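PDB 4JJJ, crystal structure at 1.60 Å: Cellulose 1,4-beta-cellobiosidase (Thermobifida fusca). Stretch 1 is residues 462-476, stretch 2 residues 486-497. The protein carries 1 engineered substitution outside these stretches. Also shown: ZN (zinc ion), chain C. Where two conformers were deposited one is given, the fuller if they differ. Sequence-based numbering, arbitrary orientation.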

# COMPACT_ATOMS: atom_id res chain seq x y z
N ASN A 462 -14.18 23.54 11.73
CA ASN A 462 -15.10 22.44 11.42
C ASN A 462 -15.00 22.12 9.92
O ASN A 462 -15.99 21.87 9.23
N PHE A 463 -13.76 22.14 9.37
CA PHE A 463 -13.63 21.80 7.97
C PHE A 463 -14.06 20.35 7.74
O PHE A 463 -14.06 19.55 8.68
N GLN A 464 -14.30 20.01 6.48
CA GLN A 464 -14.68 18.63 6.16
C GLN A 464 -14.15 18.28 4.77
O GLN A 464 -14.25 19.09 3.84
N VAL A 465 -13.64 17.06 4.62
CA VAL A 465 -13.25 16.53 3.33
C VAL A 465 -13.98 15.22 3.09
O VAL A 465 -14.46 14.57 4.07
N PRO A 466 -14.07 14.79 1.84
CA PRO A 466 -14.71 13.47 1.57
C PRO A 466 -14.04 12.31 2.27
O PRO A 466 -12.85 12.27 2.42
N SER A 467 -14.83 11.31 2.66
CA SER A 467 -14.37 10.13 3.31
C SER A 467 -14.82 8.87 2.58
O SER A 467 -14.00 8.18 1.94
N ASP A 468 -16.11 8.58 2.55
CA ASP A 468 -16.60 7.34 1.94
C ASP A 468 -17.29 7.63 0.63
O ASP A 468 -18.10 8.58 0.53
N LEU A 469 -17.01 6.79 -0.36
CA LEU A 469 -17.54 6.91 -1.67
C LEU A 469 -18.42 5.67 -1.98
O LEU A 469 -18.13 4.58 -1.49
N GLU A 470 -19.48 5.87 -2.77
CA GLU A 470 -20.34 4.81 -3.26
C GLU A 470 -20.37 4.83 -4.79
O GLU A 470 -20.72 5.89 -5.41
N TRP A 471 -19.94 3.74 -5.39
CA TRP A 471 -19.77 3.62 -6.82
C TRP A 471 -20.97 2.82 -7.43
O TRP A 471 -21.56 1.96 -6.79
N SER A 472 -21.26 3.12 -8.67
CA SER A 472 -22.23 2.42 -9.40
C SER A 472 -21.89 2.43 -10.88
O SER A 472 -21.24 3.33 -11.36
N GLY A 473 -22.47 1.48 -11.62
CA GLY A 473 -22.19 1.48 -13.03
C GLY A 473 -20.81 1.00 -13.46
O GLY A 473 -20.10 0.30 -12.69
N GLN A 474 -20.39 1.32 -14.68
CA GLN A 474 -19.11 0.89 -15.17
C GLN A 474 -18.65 1.83 -16.24
O GLN A 474 -19.50 2.47 -16.96
N PRO A 475 -17.35 1.96 -16.41
CA PRO A 475 -16.86 2.70 -17.56
C PRO A 475 -17.25 2.05 -18.85
O PRO A 475 -17.45 0.80 -18.87
N ASP A 476 -17.25 2.82 -19.95
CA ASP A 476 -17.32 2.19 -21.24
C ASP A 476 -16.05 1.36 -21.50
O ASP A 476 -14.94 1.71 -21.02
N PRO A 486 -20.57 8.27 -19.13
CA PRO A 486 -21.83 8.72 -18.53
C PRO A 486 -22.55 7.68 -17.66
O PRO A 486 -23.32 8.12 -16.77
N ASN A 487 -22.21 6.40 -17.81
CA ASN A 487 -22.81 5.36 -17.00
C ASN A 487 -21.96 4.77 -15.83
O ASN A 487 -22.24 3.67 -15.34
N LEU A 488 -20.89 5.49 -15.50
CA LEU A 488 -20.08 5.22 -14.33
C LEU A 488 -20.19 6.37 -13.35
O LEU A 488 -20.01 7.54 -13.72
N HIS A 489 -20.64 6.06 -12.14
CA HIS A 489 -21.00 7.05 -11.18
C HIS A 489 -20.38 6.90 -9.81
O HIS A 489 -20.15 5.84 -9.37
N VAL A 490 -20.13 8.02 -9.16
CA VAL A 490 -19.73 8.02 -7.80
C VAL A 490 -20.51 9.12 -7.04
O VAL A 490 -20.72 10.28 -7.54
N GLN A 491 -20.83 8.81 -5.77
CA GLN A 491 -21.40 9.79 -4.85
C GLN A 491 -20.61 9.70 -3.50
O GLN A 491 -20.13 8.60 -3.11
N VAL A 492 -20.44 10.87 -2.91
CA VAL A 492 -19.79 10.99 -1.61
C VAL A 492 -20.90 10.77 -0.58
O VAL A 492 -21.90 11.54 -0.59
N VAL A 493 -20.72 9.79 0.29
CA VAL A 493 -21.71 9.47 1.32
C VAL A 493 -21.28 9.75 2.76
O VAL A 493 -22.06 9.53 3.70
N SER A 494 -20.00 10.08 2.99
CA SER A 494 -19.56 10.54 4.33
C SER A 494 -18.38 11.45 4.16
O SER A 494 -17.71 11.41 3.09
N TYR A 495 -18.18 12.25 5.17
CA TYR A 495 -17.12 13.26 5.29
C TYR A 495 -16.37 13.06 6.58
O TYR A 495 -16.83 12.38 7.46
N SER A 496 -15.15 13.60 6.66
CA SER A 496 -14.30 13.48 7.85
C SER A 496 -13.43 14.73 8.00
O SER A 496 -13.44 15.62 7.17
N GLN A 497 -12.63 14.69 9.06
CA GLN A 497 -11.51 15.59 9.25
C GLN A 497 -10.12 14.84 9.19
O GLN A 497 -9.16 15.20 9.86

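The two strands run antiparallel, their backbone ladder setting which side chains meet. Before it begins, Phe-463 (chi1 p) leaves its backbone sideways to stretch 2, yet its ring comes nearer and is covered on one face by Gln-497: CG of Gln-497 lies 4.2 Å from the centroid of the Phe-463 ring, 18° off the ring normal, a CH-pi contact. The same glutamine (chi1 m, chi2 t) donates from NE2 to Phe-463 O at 3.1 Å with an N-H...O angle of 154°. Phe-463 O also accepts from Gln-464 NE2 at 3.0 Å, while Gln-464 OE1 packs 3.4 Å from Tyr-495 CB and takes a hydrogen bond from water 1 at 2.7 Å.

Val-465 (m) and Ser-496 (p) share a face, with Val-465 CG2 3.9 Å from Ser-496 OG; the pair is held by two backbone bonds of 2.9 Å, Val-465 N to Ser-496 O and Ser-496 N to Val-465 O. Pro-466 points away overall, but its CB still reaches Val-492 CG1 at 3.9 Å. Ser-467 (t) points toward stretch 2, placing its CB 3.5 Å from Ser-494 OG; water 3 bridges the two hydroxyls, 3.1 Å from Ser-467 OG and 2.5 Å from Ser-494 OG.

Asp-468 (t) brings CB within 3.1 Å of Ser-494 OG and OD2 within 3.3 Å of Val-493 CG2. Its carboxylate is committed to metal, OD2 binding ZN at 2.0 Å. Water 5, itself a zinc ligand at 2.0 Å from ZN, donates to Leu-469 O at 2.6 Å and Glu-470 OE1 at 3.1 Å, tying the ion's shell to the strand.

From here the faces alternate. Leu-469 (m, t), on the face of Val-490 and Val-492, spans both valines: its CB is 4.0 Å from Val-490 CG2, its CD2 3.7 Å from Val-492 CG2. Glu-470 (t, p), on the face of Gln-491 and His-489, sets its CB 4.0 Å from Gln-491 CG, though its end leads away. Trp-471 (m, chi2 94°), back with the valines, lays its six-membered ring against Val-490 (p), whose CB stands 3.6 Å from that ring's centroid, 18° off the normal, so the contact is over the face. Ser-472 (p), again with His-489, places OG 3.3 Å from His-489 CB; water 6 links Ser-472 OG at 2.9 Å to Glu-470 O at 2.8 Å.

Gly-473 has no side chain; an ideal CB would sit 1.9 Å from Asn-487 O, a clash. Beyond it, Pro-475 CB meets Leu-488 CD2 at 4.0 Å, and water 8 joins Asp-476 OD1 at 2.5 Å to Asn-487 ND2 at 2.7 Å.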

# COMPACT_ATOMS: atom_id res chain seq x y z
CB ASN A 462 -16.52 22.90 11.76
CG ASN A 462 -16.68 23.20 13.24
OD1 ASN A 462 -16.14 22.52 14.05
ND2 ASN A 462 -17.42 24.21 13.55
CB PHE A 463 -12.13 21.93 7.56
CG PHE A 463 -11.24 20.77 7.95
CD1 PHE A 463 -10.99 19.73 7.09
CD2 PHE A 463 -10.70 20.71 9.26
CE1 PHE A 463 -10.18 18.76 7.48
CE2 PHE A 463 -9.84 19.66 9.62
CZ PHE A 463 -9.63 18.69 8.72
CB GLN A 464 -16.23 18.48 6.11
CG GLN A 464 -16.97 18.79 7.43
CD GLN A 464 -17.03 17.54 8.22
OE1 GLN A 464 -17.91 16.69 7.99
NE2 GLN A 464 -16.01 17.27 8.94
CB VAL A 465 -11.70 16.28 3.29
CG1 VAL A 465 -10.97 17.63 3.52
CG2 VAL A 465 -11.26 15.28 4.33
CB PRO A 466 -14.70 13.37 0.05
CG PRO A 466 -14.55 14.81 -0.39
CD PRO A 466 -13.69 15.47 0.62
CB SER A 467 -14.80 10.12 4.79
OG SER A 467 -14.45 8.84 5.34
CB ASP A 468 -17.58 6.63 2.91
CG ASP A 468 -17.90 5.22 2.52
OD1 ASP A 468 -17.00 4.42 2.11
OD2 ASP A 468 -19.10 4.88 2.74
CB LEU A 469 -16.44 6.95 -2.69
CG LEU A 469 -15.41 8.07 -2.54
CD1 LEU A 469 -14.38 8.00 -3.58
CD2 LEU A 469 -16.05 9.45 -2.53
CB GLU A 470 -21.78 4.96 -2.78
CG GLU A 470 -22.69 3.78 -3.19
CD GLU A 470 -22.52 2.46 -2.47
OE1 GLU A 470 -21.83 2.45 -1.44
OE2 GLU A 470 -23.06 1.44 -2.93
CB TRP A 471 -18.52 2.78 -7.08
CG TRP A 471 -17.28 3.50 -6.67
CD1 TRP A 471 -16.61 3.44 -5.48
CD2 TRP A 471 -16.63 4.55 -7.46
NE1 TRP A 471 -15.56 4.40 -5.44
CE2 TRP A 471 -15.56 5.07 -6.66
CE3 TRP A 471 -16.84 5.05 -8.73
CZ2 TRP A 471 -14.75 6.10 -7.09
CZ3 TRP A 471 -15.98 6.02 -9.17
CH2 TRP A 471 -15.02 6.58 -8.36
CB SER A 472 -23.64 2.94 -9.12
OG SER A 472 -23.77 4.29 -9.47
CB GLN A 474 -19.18 -0.52 -15.74
CG GLN A 474 -20.08 -0.67 -16.92
CD GLN A 474 -20.01 -2.10 -17.55
OE1 GLN A 474 -19.61 -3.03 -16.88
NE2 GLN A 474 -20.25 -2.22 -18.84
CB PRO A 475 -15.29 2.67 -17.39
CG PRO A 475 -15.03 1.47 -16.59
CD PRO A 475 -16.25 1.20 -15.71
CB ASP A 476 -17.50 3.24 -22.29
CG ASP A 476 -18.87 3.93 -22.18
OD1 ASP A 476 -19.88 3.24 -22.05
OD2 ASP A 476 -19.03 5.08 -22.18
CB PRO A 486 -22.68 9.00 -19.78
CG PRO A 486 -22.10 8.25 -20.84
CD PRO A 486 -20.64 8.09 -20.56
CB ASN A 487 -23.38 4.29 -17.86
CG ASN A 487 -24.49 4.87 -18.79
OD1 ASN A 487 -25.43 5.49 -18.33
ND2 ASN A 487 -24.33 4.72 -20.05
CB LEU A 488 -18.64 5.15 -14.78
CG LEU A 488 -17.64 4.93 -13.60
CD1 LEU A 488 -17.90 3.68 -12.80
CD2 LEU A 488 -16.25 4.96 -14.28
CB HIS A 489 -22.56 7.00 -10.92
CG HIS A 489 -23.37 7.07 -12.14
ND1 HIS A 489 -23.75 8.28 -12.66
CD2 HIS A 489 -23.89 6.12 -12.93
CE1 HIS A 489 -24.47 8.07 -13.74
NE2 HIS A 489 -24.61 6.76 -13.90
CB VAL A 490 -18.19 8.26 -7.68
CG1 VAL A 490 -17.77 9.65 -8.14
CG2 VAL A 490 -17.77 8.16 -6.23
CB GLN A 491 -22.96 9.67 -4.72
CG GLN A 491 -23.37 8.36 -4.18
CD GLN A 491 -24.88 8.24 -4.04
OE1 GLN A 491 -25.55 9.18 -3.67
NE2 GLN A 491 -25.32 6.99 -4.12
CB VAL A 492 -19.13 12.36 -1.43
CG1 VAL A 492 -18.50 12.48 -0.04
CG2 VAL A 492 -18.10 12.55 -2.56
CB VAL A 493 -22.22 8.02 1.17
CG1 VAL A 493 -22.90 7.88 -0.22
CG2 VAL A 493 -21.15 7.01 1.32
CB SER A 494 -19.24 9.43 5.23
OG SER A 494 -18.03 8.84 5.02
CB TYR A 495 -17.70 14.70 5.19
CG TYR A 495 -18.43 14.93 3.89
CD1 TYR A 495 -17.81 15.55 2.80
CD2 TYR A 495 -19.78 14.50 3.72
CE1 TYR A 495 -18.49 15.74 1.61
CE2 TYR A 495 -20.45 14.69 2.51
CZ TYR A 495 -19.76 15.33 1.46
OH TYR A 495 -20.38 15.56 0.25
CB SER A 496 -13.42 12.26 7.72
OG SER A 496 -12.31 12.61 6.99
CB GLN A 497 -11.66 16.30 10.61
CG GLN A 497 -12.87 17.24 10.62
CD GLN A 497 -12.80 18.17 11.80
OE1 GLN A 497 -12.54 17.74 12.92
NE2 GLN A 497 -13.06 19.44 11.57
ZN ZN C . -19.83 3.06 2.29
O HOH W 1 -18.92 14.48 9.11
O HOH W 2 -11.41 11.48 4.73
O HOH W 3 -16.88 7.84 7.01
O HOH W 4 -17.78 1.87 2.18
O HOH W 5 -19.66 3.70 0.36
O HOH W 6 -22.88 5.92 -7.22
O HOH W 7 -20.02 4.71 -18.77
O HOH W 8 -22.33 3.46 -21.40
O HOH W 9 -19.33 3.23 2.48
O HOH W 10 -18.70 1.85 3.43
O HOH W 11 -22.04 3.38 2.73